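Local coordinates for capsular polysaccharide export system protein KpsC (Thermosulfurimonas dismutans, PDB 6MGB) that probably transfers Kdo sugars in beta-2,4 linkage from CMP-Kdo while building the glycolipid anchor of bacterial capsules, and binds CMP, at residues R128-I138 and I314-I322; N231-F239 and M249-K258. All blocks are in the same frame, centred on the assembly; numbering follows the deposited sequence. Where two conformers were deposited one is given.

Contact 1: residues R128-I138 and I314-I322; sequences RALKLIRDHKI and IFDVINHLI
Ile-318 packs against helix 120-135 where two nearly parallel helices of this GT-B glycosyltransferase lie side by side; the axes of 128-135 and 314-322 approach to 10.8 Å at 18°. From CB of Ile-318 the side chain forks. CG2, anti to the backbone N, touches both Leu-132 CB and Ile-138 CD1, the latter 3.9 Å away. The other branch runs through CG1 to CD1, which meets Ala-129 CB and Ile-133 CG1. At the N-terminal end the Phe-315 ring meets Ala-129 through CE1, 3.9 Å from Ala-129 CB, while Arg-128 CB and Leu-132 CD1 come to the ring edge. An alanine in place of Phe-315 would remove that ring and is likely to open a gap beside Ala-129 and Leu-132. A Schellman motif with Lys-137 at C-prime ends helix 120-135, and beyond it Ile-138 CG2 lies 3.6 Å from Leu-321 CD1. Ile-322 makes a CH-pi contact with His-136: its CD1 sits over one ring face, 3.6 Å from the ring centroid and 12° off the normal. The imidazole's turn is favoured by a bond from His-136 ND1 to Leu-132 O, 3.3 Å, with that oxygen 4° from the ring plane.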
loop_
_atom_site.group_PDB
_atom_site.type_symbol
_atom_site.label_atom_id
_atom_site.label_comp_id
_atom_site.label_asym_id
_atom_site.label_seq_id
_atom_site.Cartn_x
_atom_site.Cartn_y
_atom_site.Cartn_z
ATOM N N ARG A 128 14.185 -13.290 5.441
ATOM C CA ARG A 128 15.315 -12.366 5.474
ATOM C C ARG A 128 14.854 -10.928 5.277
ATOM O O ARG A 128 15.246 -10.026 6.027
ATOM C CB ARG A 128 16.335 -12.756 4.404
ATOM C CG ARG A 128 17.345 -13.802 4.852
ATOM C CD ARG A 128 17.642 -14.798 3.740
ATOM N NE ARG A 128 18.004 -14.144 2.485
ATOM C CZ ARG A 128 18.040 -14.755 1.305
ATOM N NH1 ARG A 128 17.731 -16.041 1.205
ATOM N NH2 ARG A 128 18.381 -14.077 0.217
ATOM N N ALA A 129 14.020 -10.693 4.261
ATOM C CA ALA A 129 13.564 -9.336 3.982
ATOM C C ALA A 129 12.725 -8.791 5.131
ATOM O O ALA A 129 12.855 -7.620 5.506
ATOM C CB ALA A 129 12.770 -9.311 2.677
ATOM N N LEU A 130 11.861 -9.629 5.707
ATOM C CA LEU A 130 11.019 -9.178 6.809
ATOM C C LEU A 130 11.863 -8.777 8.015
ATOM O O LEU A 130 11.605 -7.747 8.647
ATOM C CB LEU A 130 10.021 -10.274 7.182
ATOM C CG LEU A 130 9.046 -9.973 8.323
ATOM C CD1 LEU A 130 8.181 -8.757 8.012
ATOM C CD2 LEU A 130 8.176 -11.192 8.591
ATOM N N LYS A 131 12.882 -9.573 8.344
ATOM C CA LYS A 131 13.740 -9.232 9.473
ATOM C C LYS A 131 14.463 -7.912 9.234
ATOM O O LYS A 131 14.549 -7.071 10.137
ATOM C CB LYS A 131 14.748 -10.354 9.732
ATOM C CG LYS A 131 15.736 -10.037 10.844
ATOM C CD LYS A 131 16.665 -11.202 11.138
ATOM C CE LYS A 131 17.794 -10.777 12.066
ATOM N NZ LYS A 131 17.291 -10.111 13.301
ATOM N N LEU A 132 14.992 -7.710 8.025
ATOM C CA LEU A 132 15.690 -6.465 7.722
ATOM C C LEU A 132 14.757 -5.265 7.850
ATOM O O LEU A 132 15.141 -4.225 8.397
ATOM C CB LEU A 132 16.293 -6.531 6.318
ATOM C CG LEU A 132 17.549 -7.393 6.155
ATOM C CD1 LEU A 132 17.836 -7.649 4.685
ATOM C CD2 LEU A 132 18.752 -6.734 6.820
ATOM N N ILE A 133 13.526 -5.392 7.352
ATOM C CA ILE A 133 12.573 -4.288 7.426
ATOM C C ILE A 133 12.231 -3.974 8.876
ATOM O O ILE A 133 12.139 -2.804 9.269
ATOM C CB ILE A 133 11.316 -4.617 6.599
ATOM C CG1 ILE A 133 11.653 -4.575 5.105
ATOM C CG2 ILE A 133 10.182 -3.649 6.917
ATOM C CD1 ILE A 133 10.577 -5.150 4.207
ATOM N N ARG A 134 12.031 -5.008 9.694
ATOM C CA ARG A 134 11.742 -4.797 11.110
ATOM C C ARG A 134 12.931 -4.164 11.822
ATOM O O ARG A 134 12.783 -3.179 12.556
ATOM C CB ARG A 134 11.379 -6.126 11.772
ATOM C CG ARG A 134 10.043 -6.710 11.349
ATOM C CD ARG A 134 9.911 -8.151 11.821
ATOM N NE ARG A 134 8.552 -8.665 11.682
ATOM C CZ ARG A 134 8.203 -9.928 11.906
ATOM N NH1 ARG A 134 6.940 -10.304 11.758
ATOM N NH2 ARG A 134 9.114 -10.820 12.274
ATOM N N ASP A 135 14.124 -4.724 11.617
ATOM C CA ASP A 135 15.302 -4.251 12.339
ATOM C C ASP A 135 15.635 -2.805 11.993
ATOM O O ASP A 135 15.987 -2.015 12.877
ATOM C CB ASP A 135 16.495 -5.159 12.041
ATOM C CG ASP A 135 16.370 -6.520 12.699
ATOM O OD1 ASP A 135 15.413 -6.722 13.476
ATOM O OD2 ASP A 135 17.229 -7.390 12.439
ATOM N N HIS A 136 15.535 -2.436 10.719
ATOM C CA HIS A 136 15.897 -1.096 10.276
ATOM C C HIS A 136 14.710 -0.144 10.229
ATOM O O HIS A 136 14.850 0.976 9.726
ATOM C CB HIS A 136 16.571 -1.164 8.904
ATOM C CG HIS A 136 17.951 -1.739 8.947
ATOM N ND1 HIS A 136 18.209 -3.076 8.732
ATOM C CD2 HIS A 136 19.149 -1.160 9.201
ATOM C CE1 HIS A 136 19.507 -3.294 8.841
ATOM N NE2 HIS A 136 20.100 -2.148 9.125
ATOM N N LYS A 137 13.556 -0.557 10.748
ATOM C CA LYS A 137 12.377 0.302 10.831
ATOM C C LYS A 137 12.057 0.929 9.475
ATOM O O LYS A 137 11.898 2.145 9.340
ATOM C CB LYS A 137 12.567 1.376 11.905
ATOM C CG LYS A 137 12.835 0.812 13.295
ATOM C CD LYS A 137 12.786 1.892 14.365
ATOM C CE LYS A 137 13.073 1.324 15.747
ATOM N NZ LYS A 137 14.454 0.777 15.855
ATOM N N ILE A 138 11.959 0.075 8.459
ATOM C CA ILE A 138 11.700 0.501 7.089
ATOM C C ILE A 138 10.197 0.522 6.851
ATOM O O ILE A 138 9.446 -0.293 7.398
ATOM C CB ILE A 138 12.427 -0.425 6.090
ATOM C CG1 ILE A 138 13.932 -0.140 6.111
ATOM C CG2 ILE A 138 11.874 -0.255 4.673
ATOM C CD1 ILE A 138 14.768 -1.185 5.403
ATOM N N ILE A 314 13.760 -6.873 -3.983
ATOM C CA ILE A 314 13.476 -6.106 -2.775
ATOM C C ILE A 314 14.753 -5.810 -2.003
ATOM O O ILE A 314 14.864 -4.766 -1.348
ATOM C CB ILE A 314 12.452 -6.858 -1.900
ATOM C CG1 ILE A 314 11.985 -5.967 -0.745
ATOM C CG2 ILE A 314 13.051 -8.160 -1.381
ATOM C CD1 ILE A 314 10.880 -6.575 0.098
ATOM N N PHE A 315 15.733 -6.714 -2.058
ATOM C CA PHE A 315 16.958 -6.525 -1.289
ATOM C C PHE A 315 17.798 -5.379 -1.837
ATOM O O PHE A 315 18.547 -4.749 -1.082
ATOM C CB PHE A 315 17.759 -7.826 -1.272
ATOM C CG PHE A 315 17.058 -8.953 -0.564
ATOM C CD1 PHE A 315 17.052 -9.020 0.820
ATOM C CD2 PHE A 315 16.394 -9.936 -1.280
ATOM C CE1 PHE A 315 16.405 -10.049 1.478
ATOM C CE2 PHE A 315 15.746 -10.970 -0.626
ATOM C CZ PHE A 315 15.751 -11.024 0.754
ATOM N N ASP A 316 17.689 -5.087 -3.134
ATOM C CA ASP A 316 18.382 -3.926 -3.684
ATOM C C ASP A 316 17.829 -2.634 -3.097
ATOM O O ASP A 316 18.587 -1.710 -2.779
ATOM C CB ASP A 316 18.263 -3.911 -5.206
ATOM C CG ASP A 316 18.898 -5.125 -5.853
ATOM O OD1 ASP A 316 19.968 -5.562 -5.378
ATOM O OD2 ASP A 316 18.325 -5.640 -6.834
ATOM N N VAL A 317 16.507 -2.553 -2.942
ATOM C CA VAL A 317 15.898 -1.348 -2.390
ATOM C C VAL A 317 16.148 -1.260 -0.890
ATOM O O VAL A 317 16.417 -0.177 -0.357
ATOM C CB VAL A 317 14.395 -1.316 -2.732
ATOM C CG1 VAL A 317 13.655 -0.289 -1.884
ATOM C CG2 VAL A 317 14.208 -1.008 -4.212
ATOM N N ILE A 318 16.066 -2.391 -0.183
ATOM C CA ILE A 318 16.357 -2.387 1.248
ATOM C C ILE A 318 17.759 -1.845 1.496
ATOM O O ILE A 318 17.953 -0.910 2.280
ATOM C CB ILE A 318 16.178 -3.797 1.842
ATOM C CG1 ILE A 318 14.699 -4.189 1.829
ATOM C CG2 ILE A 318 16.726 -3.854 3.269
ATOM C CD1 ILE A 318 14.419 -5.606 2.296
ATOM N N ASN A 319 18.758 -2.423 0.824
ATOM C CA ASN A 319 20.128 -1.948 0.994
ATOM C C ASN A 319 20.250 -0.464 0.677
ATOM O O ASN A 319 21.047 0.241 1.305
ATOM C CB ASN A 319 21.080 -2.758 0.115
ATOM C CG ASN A 319 21.428 -4.106 0.719
ATOM O OD1 ASN A 319 21.316 -4.305 1.928
ATOM N ND2 ASN A 319 21.859 -5.039 -0.123
ATOM N N HIS A 320 19.471 0.028 -0.288
ATOM C CA HIS A 320 19.491 1.453 -0.599
ATOM C C HIS A 320 18.848 2.269 0.515
ATOM O O HIS A 320 19.344 3.347 0.867
ATOM C CB HIS A 320 18.780 1.706 -1.928
ATOM C CG HIS A 320 18.758 3.144 -2.338
ATOM N ND1 HIS A 320 17.634 3.934 -2.221
ATOM C CD2 HIS A 320 19.723 3.937 -2.864
ATOM C CE1 HIS A 320 17.907 5.151 -2.658
ATOM N NE2 HIS A 320 19.167 5.179 -3.054
ATOM N N LEU A 321 17.747 1.775 1.084
ATOM C CA LEU A 321 17.071 2.510 2.149
ATOM C C LEU A 321 17.907 2.552 3.421
ATOM O O LEU A 321 17.823 3.524 4.181
ATOM C CB LEU A 321 15.705 1.886 2.437
ATOM C CG LEU A 321 14.645 2.002 1.337
ATOM C CD1 LEU A 321 13.382 1.264 1.750
ATOM C CD2 LEU A 321 14.330 3.456 1.020
ATOM N N ILE A 322 18.712 1.519 3.675
ATOM C CA ILE A 322 19.564 1.520 4.861
ATOM C C ILE A 322 20.599 2.633 4.765
ATOM O O ILE A 322 20.850 3.352 5.740
ATOM C CB ILE A 322 20.226 0.141 5.048
ATOM C CG1 ILE A 322 19.158 -0.920 5.334
ATOM C CG2 ILE A 322 21.255 0.186 6.181
ATOM C CD1 ILE A 322 19.695 -2.335 5.479
#

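Contact 2: residues N231-F239 and M249-K258. With C5P (cytidine-5'-monophosphate), chain D.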
loop_
_atom_site.group_PDB
_atom_site.type_symbol
_atom_site.label_atom_id
_atom_site.label_comp_id
_atom_site.label_asym_id
_atom_site.label_seq_id
_atom_site.Cartn_x
_atom_site.Cartn_y
_atom_site.Cartn_z
ATOM N N ASN A 231 8.337 8.172 12.733
ATOM C CA ASN A 231 8.538 6.962 11.955
ATOM C C ASN A 231 7.391 6.002 12.258
ATOM O O ASN A 231 7.200 5.633 13.427
ATOM C CB ASN A 231 9.886 6.327 12.290
ATOM C CG ASN A 231 10.151 5.062 11.495
ATOM O OD1 ASN A 231 9.242 4.282 11.231
ATOM N ND2 ASN A 231 11.403 4.855 11.107
ATOM N N PRO A 232 6.613 5.575 11.258
ATOM C CA PRO A 232 5.393 4.809 11.573
ATOM C C PRO A 232 5.656 3.490 12.279
ATOM O O PRO A 232 4.895 3.118 13.180
ATOM C CB PRO A 232 4.748 4.602 10.194
ATOM C CG PRO A 232 5.857 4.764 9.211
ATOM C CD PRO A 232 6.777 5.782 9.809
ATOM N N VAL A 233 6.707 2.763 11.899
ATOM C CA VAL A 233 6.951 1.471 12.530
ATOM C C VAL A 233 7.520 1.646 13.935
ATOM O O VAL A 233 7.325 0.784 14.798
ATOM C CB VAL A 233 7.866 0.602 11.650
ATOM C CG1 VAL A 233 7.196 0.309 10.318
ATOM C CG2 VAL A 233 9.198 1.271 11.425
ATOM N N ASP A 234 8.219 2.752 14.195
ATOM C CA ASP A 234 8.597 3.074 15.568
ATOM C C ASP A 234 7.363 3.402 16.400
ATOM O O ASP A 234 7.212 2.922 17.529
ATOM C CB ASP A 234 9.580 4.245 15.583
ATOM C CG ASP A 234 10.248 4.427 16.932
ATOM O OD1 ASP A 234 10.231 3.476 17.742
ATOM O OD2 ASP A 234 10.788 5.524 17.186
ATOM N N LEU A 235 6.462 4.219 15.849
ATOM C CA LEU A 235 5.228 4.548 16.552
ATOM C C LEU A 235 4.424 3.293 16.870
ATOM O O LEU A 235 3.885 3.154 17.973
ATOM C CB LEU A 235 4.394 5.515 15.709
ATOM C CG LEU A 235 3.082 6.005 16.322
ATOM C CD1 LEU A 235 3.336 6.822 17.580
ATOM C CD2 LEU A 235 2.292 6.817 15.305
ATOM N N LEU A 236 4.337 2.369 15.912
ATOM C CA LEU A 236 3.520 1.174 16.101
ATOM C C LEU A 236 4.040 0.301 17.234
ATOM O O LEU A 236 3.256 -0.393 17.890
ATOM C CB LEU A 236 3.466 0.373 14.800
ATOM C CG LEU A 236 2.572 0.962 13.707
ATOM C CD1 LEU A 236 2.904 0.346 12.357
ATOM C CD2 LEU A 236 1.107 0.739 14.049
ATOM N N SER A 237 5.351 0.323 17.488
ATOM C CA SER A 237 5.924 -0.539 18.516
ATOM C C SER A 237 5.373 -0.237 19.904
ATOM O O SER A 237 5.512 -1.070 20.807
ATOM C CB SER A 237 7.446 -0.397 18.532
ATOM O OG SER A 237 7.837 0.843 19.095
ATOM N N HIS A 238 4.758 0.928 20.099
ATOM C CA HIS A 238 4.250 1.331 21.404
ATOM C C HIS A 238 2.798 0.933 21.627
ATOM O O HIS A 238 2.214 1.318 22.645
ATOM C CB HIS A 238 4.398 2.842 21.575
ATOM C CG HIS A 238 5.819 3.304 21.631
ATOM N ND1 HIS A 238 6.527 3.391 22.810
ATOM C CD2 HIS A 238 6.666 3.700 20.653
ATOM C CE1 HIS A 238 7.749 3.823 22.556
ATOM N NE2 HIS A 238 7.860 4.017 21.255
ATOM N N PHE A 239 2.205 0.180 20.706
ATOM C CA PHE A 239 0.826 -0.259 20.830
ATOM C C PHE A 239 0.747 -1.758 20.581
ATOM O O PHE A 239 1.612 -2.348 19.929
ATOM C CB PHE A 239 -0.095 0.482 19.846
ATOM C CG PHE A 239 -0.108 1.973 20.030
ATOM C CD1 PHE A 239 -1.075 2.580 20.817
ATOM C CD2 PHE A 239 0.844 2.770 19.415
ATOM C CE1 PHE A 239 -1.089 3.952 20.988
ATOM C CE2 PHE A 239 0.835 4.143 19.583
ATOM C CZ PHE A 239 -0.132 4.733 20.371
ATOM N N MET A 249 -0.600 1.238 6.447
ATOM C CA MET A 249 0.021 1.197 7.764
ATOM C C MET A 249 -0.548 0.073 8.617
ATOM O O MET A 249 0.115 -0.373 9.559
ATOM C CB MET A 249 -0.154 2.547 8.463
ATOM C CG MET A 249 0.602 2.672 9.774
ATOM S SD MET A 249 0.684 4.379 10.351
ATOM C CE MET A 249 1.456 4.161 11.951
ATOM N N GLY A 250 -1.759 -0.395 8.306
ATOM C CA GLY A 250 -2.284 -1.570 8.983
ATOM C C GLY A 250 -1.459 -2.811 8.708
ATOM O O GLY A 250 -1.239 -3.634 9.601
ATOM N N PHE A 251 -0.987 -2.965 7.469
ATOM C CA PHE A 251 -0.122 -4.098 7.157
ATOM C C PHE A 251 1.245 -3.938 7.808
ATOM O O PHE A 251 1.843 -4.924 8.252
ATOM C CB PHE A 251 0.026 -4.258 5.646
ATOM C CG PHE A 251 0.759 -5.506 5.250
ATOM C CD1 PHE A 251 0.223 -6.752 5.532
ATOM C CD2 PHE A 251 1.983 -5.437 4.605
ATOM C CE1 PHE A 251 0.892 -7.907 5.177
ATOM C CE2 PHE A 251 2.657 -6.591 4.245
ATOM C CZ PHE A 251 2.109 -7.827 4.532
ATOM N N GLU A 252 1.757 -2.708 7.872
ATOM C CA GLU A 252 3.013 -2.476 8.577
ATOM C C GLU A 252 2.889 -2.863 10.045
ATOM O O GLU A 252 3.834 -3.396 10.639
ATOM C CB GLU A 252 3.435 -1.015 8.424
ATOM C CG GLU A 252 3.826 -0.666 6.999
ATOM C CD GLU A 252 4.203 0.788 6.819
ATOM O OE1 GLU A 252 3.994 1.585 7.758
ATOM O OE2 GLU A 252 4.710 1.133 5.731
ATOM N N GLY A 253 1.722 -2.618 10.644
ATOM C CA GLY A 253 1.480 -3.102 11.993
ATOM C C GLY A 253 1.386 -4.615 12.056
ATOM O O GLY A 253 1.918 -5.243 12.975
ATOM N N LEU A 254 0.711 -5.222 11.078
ATOM C CA LEU A 254 0.626 -6.679 11.027
ATOM C C LEU A 254 2.014 -7.302 10.919
ATOM O O LEU A 254 2.296 -8.326 11.552
ATOM C CB LEU A 254 -0.249 -7.105 9.847
ATOM C CG LEU A 254 -0.972 -8.451 9.931
ATOM C CD1 LEU A 254 -2.012 -8.450 11.039
ATOM C CD2 LEU A 254 -1.625 -8.770 8.596
ATOM N N MET A 255 2.896 -6.690 10.124
ATOM C CA MET A 255 4.254 -7.202 9.981
ATOM C C MET A 255 5.006 -7.193 11.305
ATOM O O MET A 255 5.941 -7.979 11.492
ATOM C CB MET A 255 5.008 -6.382 8.933
ATOM C CG MET A 255 4.515 -6.615 7.509
ATOM S SD MET A 255 5.050 -5.343 6.344
ATOM C CE MET A 255 6.830 -5.439 6.523
ATOM N N LEU A 256 4.618 -6.318 12.232
ATOM C CA LEU A 256 5.217 -6.269 13.558
ATOM C C LEU A 256 4.459 -7.117 14.573
ATOM O O LEU A 256 4.763 -7.049 15.769
ATOM C CB LEU A 256 5.297 -4.819 14.047
ATOM C CG LEU A 256 6.110 -3.855 13.177
ATOM C CD1 LEU A 256 5.968 -2.431 13.688
ATOM C CD2 LEU A 256 7.576 -4.258 13.132
ATOM N N GLY A 257 3.486 -7.910 14.129
ATOM C CA GLY A 257 2.768 -8.797 15.024
ATOM C C GLY A 257 1.689 -8.145 15.856
ATOM O O GLY A 257 1.261 -8.726 16.858
ATOM N N LYS A 258 1.232 -6.956 15.478
ATOM C CA LYS A 258 0.189 -6.278 16.230
ATOM C C LYS A 258 -1.185 -6.840 15.873
ATOM O O LYS A 258 -1.379 -7.471 14.831
ATOM C CB LYS A 258 0.223 -4.775 15.951
ATOM C CG LYS A 258 1.592 -4.138 16.150
ATOM C CD LYS A 258 2.105 -4.345 17.567
ATOM C CE LYS A 258 3.472 -3.715 17.768
ATOM N NZ LYS A 258 3.988 -3.942 19.147
HETATM O O3P C5P D . -2.169 3.520 2.659
HETATM P P C5P D . -1.822 4.898 3.172
HETATM O O1P C5P D . -2.858 5.312 4.212
HETATM O O2P C5P D . -1.665 6.023 2.168
HETATM O "O5'" C5P D . -0.439 4.732 3.940
HETATM C "C5'" C5P D . 0.802 4.775 3.252
HETATM C "C4'" C5P D . 1.951 4.723 4.226
HETATM O "O4'" C5P D . 2.045 5.996 4.916
HETATM C "C3'" C5P D . 1.813 3.700 5.344
HETATM O "O3'" C5P D . 2.238 2.405 4.954
HETATM C "C2'" C5P D . 2.655 4.299 6.464
HETATM O "O2'" C5P D . 4.035 4.025 6.273
HETATM C "C1'" C5P D . 2.415 5.796 6.264
HETATM N N1 C5P D . 1.323 6.304 7.129
HETATM C C2 C5P D . 1.638 7.047 8.391
HETATM N N3 C5P D . 0.520 7.558 9.260
HETATM C C4 C5P D . -0.872 7.340 8.880
HETATM C C5 C5P D . -1.185 6.601 7.624
HETATM C C6 C5P D . -0.067 6.091 6.756
HETATM O O2 C5P D . 2.763 7.226 8.703
HETATM N N4 C5P D . -1.957 7.833 9.724
#
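Leu-236 and Met-249 lie alongside each other, pointing opposite ways, Met-249 CE resting 3.8 Å from Leu-236 CG. The axes of 232-236 and 249-255 cross at -57°. Met-249 has CG anti to the backbone N (chi1 -173°) and continues extended, a shape that carries CE to Pro-232 CB and sets SD over one face of the cytosine, 3.4 Å from N3 of the bound cytidine-5'-monophosphate. Leu-236 CD1 rests on the Gly-253 backbone, with Gly-253 N 3.6 Å away. Further along, Leu-256 CD1 meets Val-233 CB and Leu-236 CB.

Lys-258 is bent at chi2 and straight beyond it. Its CE passes close to Leu-236 O, and NZ donates to Phe-239 O at 3.0 Å, nearly in line with the carbonyl bond (C=O...N 163°). Gly-257, at C-prime of a Schellman motif, turns the chain so that Lys-258 can face segment 231-239.

Glu-252 takes the opposite end of the contact. With its chain extended beyond CG, OE1 accepts from O2' of the nucleotide at 2.9 Å and OE2 accepts a weak bond from O3', a two-oxygen grip on the ribose diol. Pro-232 CG stands 3.5 Å from O2', so both segments border the sugar. With Ser-247, Gln-248, Asp-163, Lys-200 and His-202, Glu-252 forms the CMP site in the C-terminal Rossmann-like half of a GT-B fold.

Overall arrangement
Contact 2 is nested along the chain inside the loop closed by contact 1, and the two centres lie 15 Å apart. They touch through segment 128-138: Arg-134 NH1 lies by Met-255 O in a probable hydrogen bond, its short distance doubtful, and Asn-231 ND2 probably donates to Lys-137 O (3.3 Å). Val-233 CG2 packs 3.4 Å from Lys-137 CA. The end of helix 120-135 therefore meets helix 314-322 in contact 1 and both segments of contact 2. Contact 2 borders the CMP directly, whereas in contact 1 the Ile-138 side chain remains about 9 Å from the nucleotide. The side chain of Ile-133 is about 7 Å from that of the ribose-binding Glu-252.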